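PDB 4E3E: MaoC domain protein dehydratase from Chloroflexus aurantiacus, which catalyses the reversible dehydration of beta-methylmalyl-CoA to mesaconyl-CoA in the glyoxylate assimilation cycle of this bacterium. Local coordinates for residues P25-E30 and V99-L105; L67-I71 and R223-N227. All blocks are in the same frame, centred on the assembly; numbering follows the deposited sequence.

Contact 1: residues P25-E30 and V99-L105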
ATOM      1  N   PRO A  25      -8.794  15.386  11.490  1.00 22.97           N
ATOM      2  CA  PRO A  25      -7.713  14.981  12.357  1.00 28.19           C
ATOM      3  C   PRO A  25      -7.371  13.527  12.101  1.00 30.20           C
ATOM      4  O   PRO A  25      -8.203  12.749  11.756  1.00 27.69           O
ATOM      5  CB  PRO A  25      -8.290  15.162  13.739  1.00 26.76           C
ATOM      6  CG  PRO A  25      -9.724  15.121  13.568  1.00 28.24           C
ATOM      7  CD  PRO A  25     -10.028  15.635  12.213  1.00 26.58           C
ATOM      8  N   ARG A  26      -6.102  13.202  12.190  1.00 29.87           N
ATOM      9  CA  ARG A  26      -5.627  11.950  11.708  1.00 24.91           C
ATOM     10  C   ARG A  26      -4.785  11.159  12.670  1.00 27.29           C
ATOM     11  O   ARG A  26      -3.713  11.558  12.980  1.00 28.30           O
ATOM     12  CB  ARG A  26      -4.799  12.250  10.475  1.00 25.44           C
ATOM     13  CG  ARG A  26      -4.122  11.056   9.883  1.00 27.33           C
ATOM     14  CD  ARG A  26      -5.086  10.254   9.063  1.00 32.44           C
ATOM     15  NE  ARG A  26      -4.464   9.710   7.886  1.00 38.29           N
ATOM     16  CZ  ARG A  26      -3.616   8.713   7.905  1.00 28.27           C
ATOM     17  NH1 ARG A  26      -3.324   8.142   9.038  1.00 30.72           N
ATOM     18  NH2 ARG A  26      -3.087   8.293   6.797  1.00 29.65           N
ATOM     19  N   THR A  27      -5.261   9.992  13.061  1.00 26.67           N
ATOM     20  CA  THR A  27      -4.481   9.050  13.865  1.00 27.33           C
ATOM     21  C   THR A  27      -3.483   8.356  12.952  1.00 27.45           C
ATOM     22  O   THR A  27      -3.859   7.817  11.901  1.00 27.28           O
ATOM     23  CB  THR A  27      -5.378   8.008  14.550  1.00 25.91           C
ATOM     24  OG1 THR A  27      -6.307   8.682  15.393  1.00 23.77           O
ATOM     25  CG2 THR A  27      -4.555   7.028  15.389  1.00 25.81           C
ATOM     26  N   ILE A  28      -2.212   8.386  13.344  1.00 25.72           N
ATOM     27  CA  ILE A  28      -1.156   7.794  12.539  1.00 26.95           C
ATOM     28  C   ILE A  28      -0.804   6.421  13.095  1.00 28.12           C
ATOM     29  O   ILE A  28      -0.560   6.264  14.313  1.00 30.28           O
ATOM     30  CB  ILE A  28       0.071   8.722  12.440  1.00 28.81           C
ATOM     31  CG1 ILE A  28      -0.337  10.070  11.826  1.00 24.36           C
ATOM     32  CG2 ILE A  28       1.161   8.082  11.585  1.00 26.73           C
ATOM     33  CD1 ILE A  28       0.780  11.103  11.823  1.00 26.83           C
ATOM     34  N   THR A  29      -0.830   5.416  12.224  1.00 23.26           N
ATOM     35  CA  THR A  29      -0.662   4.032  12.698  1.00 26.10           C
ATOM     36  C   THR A  29       0.508   3.325  12.038  1.00 25.51           C
ATOM     37  O   THR A  29       1.128   3.851  11.096  1.00 27.75           O
ATOM     38  CB  THR A  29      -1.904   3.183  12.397  1.00 27.88           C
ATOM     39  OG1 THR A  29      -1.984   2.970  10.981  1.00 25.37           O
ATOM     40  CG2 THR A  29      -3.169   3.889  12.852  1.00 32.55           C
ATOM     41  N   GLU A  30       0.751   2.095  12.487  1.00 28.43           N
ATOM     42  CA  GLU A  30       1.777   1.243  11.897  1.00 25.43           C
ATOM     43  C   GLU A  30       1.459   0.968  10.454  1.00 23.49           C
ATOM     44  O   GLU A  30       2.369   0.711   9.666  1.00 24.23           O
ATOM     45  CB  GLU A  30       1.939  -0.073  12.676  1.00 28.07           C
ATOM     46  CG  GLU A  30       2.488   0.089  14.096  1.00 41.63           C
ATOM     47  CD  GLU A  30       4.006   0.329  14.157  1.00 53.03           C
ATOM     48  OE1 GLU A  30       4.610   0.849  13.173  1.00 38.84           O
ATOM     49  OE2 GLU A  30       4.608  -0.001  15.211  1.00 59.19           O
ATOM     50  N   VAL A  99       6.413  12.164  17.262  1.00 25.00           N
ATOM     51  CA  VAL A  99       5.149  11.511  16.906  1.00 26.51           C
ATOM     52  C   VAL A  99       5.367   9.993  16.866  1.00 28.08           C
ATOM     53  O   VAL A  99       6.325   9.520  16.245  1.00 26.86           O
ATOM     54  CB  VAL A  99       4.667  12.012  15.521  1.00 23.61           C
ATOM     55  CG1 VAL A  99       3.319  11.399  15.157  1.00 24.51           C
ATOM     56  CG2 VAL A  99       4.545  13.539  15.535  1.00 26.39           C
ATOM     57  N   TYR A 100       4.495   9.244  17.540  1.00 25.21           N
ATOM     58  CA  TYR A 100       4.537   7.790  17.570  1.00 23.46           C
ATOM     59  C   TYR A 100       3.258   7.208  16.948  1.00 23.53           C
ATOM     60  O   TYR A 100       2.223   7.895  16.925  1.00 22.70           O
ATOM     61  CB  TYR A 100       4.636   7.314  19.025  1.00 26.63           C
ATOM     62  CG  TYR A 100       5.943   7.653  19.723  1.00 25.48           C
ATOM     63  CD1 TYR A 100       7.144   7.044  19.338  1.00 25.31           C
ATOM     64  CD2 TYR A 100       5.976   8.560  20.787  1.00 28.21           C
ATOM     65  CE1 TYR A 100       8.338   7.339  19.981  1.00 26.48           C
ATOM     66  CE2 TYR A 100       7.166   8.861  21.444  1.00 30.63           C
ATOM     67  CZ  TYR A 100       8.343   8.246  21.037  1.00 30.86           C
ATOM     68  OH  TYR A 100       9.530   8.535  21.664  1.00 32.92           O
ATOM     69  N   PRO A 101       3.306   5.943  16.458  1.00 23.95           N
ATOM     70  CA  PRO A 101       2.059   5.266  16.060  1.00 23.65           C
ATOM     71  C   PRO A 101       1.024   5.373  17.165  1.00 24.94           C
ATOM     72  O   PRO A 101       1.369   5.173  18.347  1.00 26.59           O
ATOM     73  CB  PRO A 101       2.490   3.791  15.910  1.00 24.28           C
ATOM     74  CG  PRO A 101       3.956   3.863  15.547  1.00 25.48           C
ATOM     75  CD  PRO A 101       4.498   5.074  16.272  1.00 25.60           C
ATOM     76  N   GLY A 102      -0.220   5.685  16.797  1.00 24.62           N
ATOM     77  CA  GLY A 102      -1.289   5.848  17.780  1.00 28.22           C
ATOM     78  C   GLY A 102      -1.594   7.299  18.107  1.00 28.81           C
ATOM     79  O   GLY A 102      -2.651   7.599  18.657  1.00 31.94           O
ATOM     80  N   ASP A 103      -0.668   8.203  17.784  1.00 27.27           N
ATOM     81  CA  ASP A 103      -0.882   9.641  18.002  1.00 24.06           C
ATOM     82  C   ASP A 103      -1.828  10.201  16.962  1.00 26.08           C
ATOM     83  O   ASP A 103      -1.886   9.693  15.838  1.00 27.49           O
ATOM     84  CB  ASP A 103       0.444  10.421  17.962  1.00 21.68           C
ATOM     85  CG  ASP A 103       1.317  10.172  19.191  1.00 22.94           C
ATOM     86  OD1 ASP A 103       0.817   9.578  20.176  1.00 27.45           O
ATOM     87  OD2 ASP A 103       2.505  10.576  19.169  1.00 26.51           O
ATOM     88  N   THR A 104      -2.546  11.258  17.336  1.00 24.13           N
ATOM     89  CA  THR A 104      -3.486  11.915  16.438  1.00 29.63           C
ATOM     90  C   THR A 104      -3.138  13.387  16.219  1.00 26.68           C
ATOM     91  O   THR A 104      -3.008  14.158  17.172  1.00 28.79           O
ATOM     92  CB  THR A 104      -4.919  11.778  16.972  1.00 28.70           C
ATOM     93  OG1 THR A 104      -5.195  10.383  17.166  1.00 26.96           O
ATOM     94  CG2 THR A 104      -5.951  12.390  15.994  1.00 26.40           C
ATOM     95  N   LEU A 105      -3.025  13.770  14.949  1.00 24.43           N
ATOM     96  CA  LEU A 105      -2.638  15.128  14.583  1.00 26.87           C
ATOM     97  C   LEU A 105      -3.826  15.932  14.064  1.00 32.28           C
ATOM     98  O   LEU A 105      -4.649  15.434  13.284  1.00 30.62           O
ATOM     99  CB  LEU A 105      -1.509  15.115  13.537  1.00 28.81           C
ATOM    100  CG  LEU A 105      -0.234  14.301  13.840  1.00 26.34           C
ATOM    101  CD1 LEU A 105       0.846  14.597  12.813  1.00 26.46           C
ATOM    102  CD2 LEU A 105       0.306  14.524  15.258  1.00 25.29           C
TER
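Arg26 and Leu105 form an antiparallel hydrogen-bonded pair, their backbones joined by Arg26 N to Leu105 O (2.9 Å) and Leu105 N to Arg26 O (3.0 Å), with Thr27 and Thr104 the adjoining non-hydrogen-bonded pair. The ladder runs on: Ile28 N meets Asp103 O, and Ile28 O accepts from Gly102 N at 2.6 Å, both bonds almost in line with the carbonyl. Gly102 belongs to a type II turn, Tyr100 to Asp103. The two threonine hydroxyls share a hydrogen bond, Thr27 OG1 to Thr104 OG1 at 2.7 Å. Both stand beside their own backbone N (chi1 -59° and -55°), which turns them to each other, and Thr27 OG1 also bonds the backbone N of Thr50 of the second subunit. Ile28 CD1 reaches Leu105 CD1 at 3.6 Å. Past the pairing, the bent Glu30 chain lays its carboxylate carbon CD 3.8 Å from Pro101 CG, while OE2 salt-bridges Arg60. Shortening Glu30 to an alanine would remove this packing against Pro101 and would probably leave Arg60 without its carboxylate mate. The backbone bonds thus fasten strand 19-27, outermost within this chain, to the hot-dog sheet, and Thr27 adds a polar link to the second subunit.

Contact 2: residues L67-I71 and R223-N227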
ATOM      1  N   LEU A  67       6.808  12.129   6.957  1.00 24.69           N
ATOM      2  CA  LEU A  67       5.436  11.600   7.015  1.00 25.85           C
ATOM      3  C   LEU A  67       4.555  12.538   7.867  1.00 26.41           C
ATOM      4  O   LEU A  67       3.438  12.893   7.448  1.00 24.75           O
ATOM      5  CB  LEU A  67       5.394  10.152   7.531  1.00 25.43           C
ATOM      6  CG  LEU A  67       4.026   9.457   7.689  1.00 25.86           C
ATOM      7  CD1 LEU A  67       3.167   9.552   6.417  1.00 24.85           C
ATOM      8  CD2 LEU A  67       4.224   7.996   8.119  1.00 23.48           C
ATOM      9  N   VAL A  68       5.065  12.941   9.037  1.00 25.30           N
ATOM     10  CA  VAL A  68       4.424  13.980   9.850  1.00 25.45           C
ATOM     11  C   VAL A  68       4.174  15.257   9.023  1.00 26.07           C
ATOM     12  O   VAL A  68       3.059  15.809   9.020  1.00 22.28           O
ATOM     13  CB  VAL A  68       5.251  14.338  11.104  1.00 22.96           C
ATOM     14  CG1 VAL A  68       4.652  15.557  11.819  1.00 25.55           C
ATOM     15  CG2 VAL A  68       5.325  13.151  12.070  1.00 23.49           C
ATOM     16  N   PHE A  69       5.206  15.725   8.331  1.00 25.38           N
ATOM     17  CA  PHE A  69       5.072  16.925   7.504  1.00 23.65           C
ATOM     18  C   PHE A  69       3.954  16.837   6.449  1.00 27.35           C
ATOM     19  O   PHE A  69       3.098  17.740   6.387  1.00 26.18           O
ATOM     20  CB  PHE A  69       6.416  17.316   6.898  1.00 24.50           C
ATOM     21  CG  PHE A  69       6.343  18.488   5.970  1.00 28.94           C
ATOM     22  CD1 PHE A  69       6.412  19.792   6.461  1.00 29.93           C
ATOM     23  CD2 PHE A  69       6.196  18.289   4.611  1.00 30.02           C
ATOM     24  CE1 PHE A  69       6.347  20.875   5.600  1.00 30.63           C
ATOM     25  CE2 PHE A  69       6.129  19.374   3.744  1.00 36.25           C
ATOM     26  CZ  PHE A  69       6.197  20.668   4.243  1.00 32.95           C
ATOM     27  N   HIS A  70       3.953  15.773   5.636  1.00 23.77           N
ATOM     28  CA  HIS A  70       2.945  15.615   4.574  1.00 24.10           C
ATOM     29  C   HIS A  70       1.528  15.498   5.081  1.00 23.93           C
ATOM     30  O   HIS A  70       0.591  15.982   4.465  1.00 25.23           O
ATOM     31  CB  HIS A  70       3.278  14.430   3.676  1.00 23.36           C
ATOM     32  CG  HIS A  70       4.627  14.534   3.016  1.00 22.33           C
ATOM     33  ND1 HIS A  70       5.084  15.692   2.492  1.00 29.43           N
ATOM     34  CD2 HIS A  70       5.628  13.587   2.816  1.00 25.24           C
ATOM     35  CE1 HIS A  70       6.313  15.495   1.973  1.00 28.51           C
ATOM     36  NE2 HIS A  70       6.645  14.208   2.171  1.00 29.68           N
ATOM     37  N   ILE A  71       1.362  14.867   6.231  1.00 23.84           N
ATOM     38  CA  ILE A  71       0.044  14.778   6.846  1.00 25.26           C
ATOM     39  C   ILE A  71      -0.461  16.147   7.336  1.00 26.49           C
ATOM     40  O   ILE A  71      -1.600  16.522   7.034  1.00 28.14           O
ATOM     41  CB  ILE A  71       0.006  13.688   7.937  1.00 26.94           C
ATOM     42  CG1 ILE A  71       0.070  12.305   7.249  1.00 28.21           C
ATOM     43  CG2 ILE A  71      -1.265  13.812   8.789  1.00 24.49           C
ATOM     44  CD1 ILE A  71       0.290  11.151   8.189  1.00 27.09           C
ATOM     45  N   ARG A 223      -2.974  10.350  -1.339  1.00 22.54           N
ATOM     46  CA  ARG A 223      -4.180   9.898  -0.609  1.00 24.04           C
ATOM     47  C   ARG A 223      -3.879   9.533   0.832  1.00 24.11           C
ATOM     48  O   ARG A 223      -4.718   9.757   1.733  1.00 24.41           O
ATOM     49  CB  ARG A 223      -4.862   8.725  -1.326  1.00 24.37           C
ATOM     50  CG  ARG A 223      -5.668   9.156  -2.551  1.00 27.31           C
ATOM     51  CD  ARG A 223      -6.029   7.966  -3.429  1.00 29.85           C
ATOM     52  NE  ARG A 223      -7.105   8.307  -4.343  1.00 28.51           N
ATOM     53  CZ  ARG A 223      -7.300   7.764  -5.542  1.00 30.52           C
ATOM     54  NH1 ARG A 223      -6.477   6.826  -6.011  1.00 27.76           N
ATOM     55  NH2 ARG A 223      -8.331   8.172  -6.279  1.00 27.00           N
ATOM     56  N   LEU A 224      -2.692   8.976   1.067  1.00 23.13           N
ATOM     57  CA  LEU A 224      -2.278   8.641   2.439  1.00 27.34           C
ATOM     58  C   LEU A 224      -2.267   9.927   3.274  1.00 26.65           C
ATOM     59  O   LEU A 224      -2.626   9.922   4.463  1.00 25.71           O
ATOM     60  CB  LEU A 224      -0.898   7.966   2.454  1.00 25.34           C
ATOM     61  CG  LEU A 224      -0.337   7.575   3.832  1.00 31.99           C
ATOM     62  CD1 LEU A 224      -1.166   6.457   4.458  1.00 31.57           C
ATOM     63  CD2 LEU A 224       1.126   7.164   3.743  1.00 36.22           C
ATOM     64  N   TYR A 225      -1.871  11.026   2.624  1.00 26.50           N
ATOM     65  CA  TYR A 225      -1.801  12.340   3.260  1.00 26.28           C
ATOM     66  C   TYR A 225      -3.170  13.025   3.318  1.00 28.39           C
ATOM     67  O   TYR A 225      -3.298  14.099   3.933  1.00 26.04           O
ATOM     68  CB  TYR A 225      -0.778  13.250   2.538  1.00 23.16           C
ATOM     69  CG  TYR A 225       0.572  12.576   2.318  1.00 23.94           C
ATOM     70  CD1 TYR A 225       1.121  11.711   3.296  1.00 24.36           C
ATOM     71  CD2 TYR A 225       1.290  12.801   1.154  1.00 23.48           C
ATOM     72  CE1 TYR A 225       2.340  11.075   3.087  1.00 23.28           C
ATOM     73  CE2 TYR A 225       2.520  12.187   0.934  1.00 23.80           C
ATOM     74  CZ  TYR A 225       3.030  11.329   1.892  1.00 24.16           C
ATOM     75  OH  TYR A 225       4.225  10.732   1.661  1.00 26.82           O
ATOM     76  N   GLN A 226      -4.182  12.403   2.694  1.00 24.84           N
ATOM     77  CA  GLN A 226      -5.530  13.002   2.569  1.00 24.83           C
ATOM     78  C   GLN A 226      -5.400  14.433   1.978  1.00 26.40           C
ATOM     79  O   GLN A 226      -6.044  15.401   2.400  1.00 29.27           O
ATOM     80  CB  GLN A 226      -6.280  12.909   3.906  1.00 27.51           C
ATOM     81  CG  GLN A 226      -6.691  11.461   4.237  1.00 21.32           C
ATOM     82  CD  GLN A 226      -7.038  11.304   5.702  1.00 21.68           C
ATOM     83  OE1 GLN A 226      -6.284  11.748   6.556  1.00 28.70           O
ATOM     84  NE2 GLN A 226      -8.201  10.700   6.000  1.00 23.62           N
ATOM     85  N   ASN A 227      -4.504  14.527   1.004  1.00 25.12           N
ATOM     86  CA  ASN A 227      -4.215  15.754   0.265  1.00 26.95           C
ATOM     87  C   ASN A 227      -5.072  15.666  -0.990  1.00 27.26           C
ATOM     88  O   ASN A 227      -4.999  14.689  -1.726  1.00 27.63           O
ATOM     89  CB  ASN A 227      -2.700  15.816  -0.043  1.00 26.88           C
ATOM     90  CG  ASN A 227      -2.301  16.944  -1.016  1.00 23.57           C
ATOM     91  OD1 ASN A 227      -3.085  17.400  -1.840  1.00 26.47           O
ATOM     92  ND2 ASN A 227      -1.046  17.387  -0.913  1.00 21.87           N
TER
HETATM   93  O   HOH W   1       0.469  16.442   1.792  1.00 37.07           O
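His70 and Tyr225 each hold CG beside the backbone N and anti to the carbonyl carbon (chi1 -58° and -49°), and the two side chains run side by side, pointing the same way. The methylene sits over the ring: His70 CB stands 3.3 Å from the centroid of the Tyr225 ring and almost on its normal, a well-centred CH-pi contact. Farther out, the imidazole is set obliquely to the phenol, the planes 41° apart, with His70 CD2 3.4 Å from Tyr225 OH. Both polar ends are engaged elsewhere: His70 NE2 with Ser255, ND1 with Tyr249, and the phenol oxygen with Tyr40. Near the end of helix 215-224, Tyr225 precedes Gln226, whose positive phi belongs to a Schellman motif, and this helix end packs against the side of helix 65-80, a long helix of the kind a hot-dog sheet wraps around. Leu67 CG lies anti to its own nitrogen, a torsion that carries CD1 to the ring edge, 3.8 Å from Tyr225 CE1 and near the ring plane; the same methyl meets Leu224 CD2 at 4.1 Å. From the next turn of the helix Ile71 CG1 approaches Tyr225 CD1, crossing the tyrosine at about a right angle. A water bridges the two segments, donating to His70 O (2.7 Å) and accepting a longer bond from Asn227 ND2.

In the fold
The two contacts lie about 11 Å apart, centre to centre, on the same side of the chain's centre. Their segments alternate along the sequence: 25-30, 67-71, 99-105, then 223-227. Contact 1 pairs strands 19-27 and 104-116 at one margin of the sheet, whereas contact 2 joins helix 65-80 to the end of helix 215-224. They meet directly: Ile28 CD1 packs on Ile71 CD1 and Val99 on Val68, while Arg26 NH2 probably hydrogen-bonds to Leu224 O. The edge of the sheet, helix 65-80 and the later helix are therefore packed as one body, which reaches the second subunit from both contacts and, through Val99 and Leu67, borders Ile63, a probable substrate-binding residue.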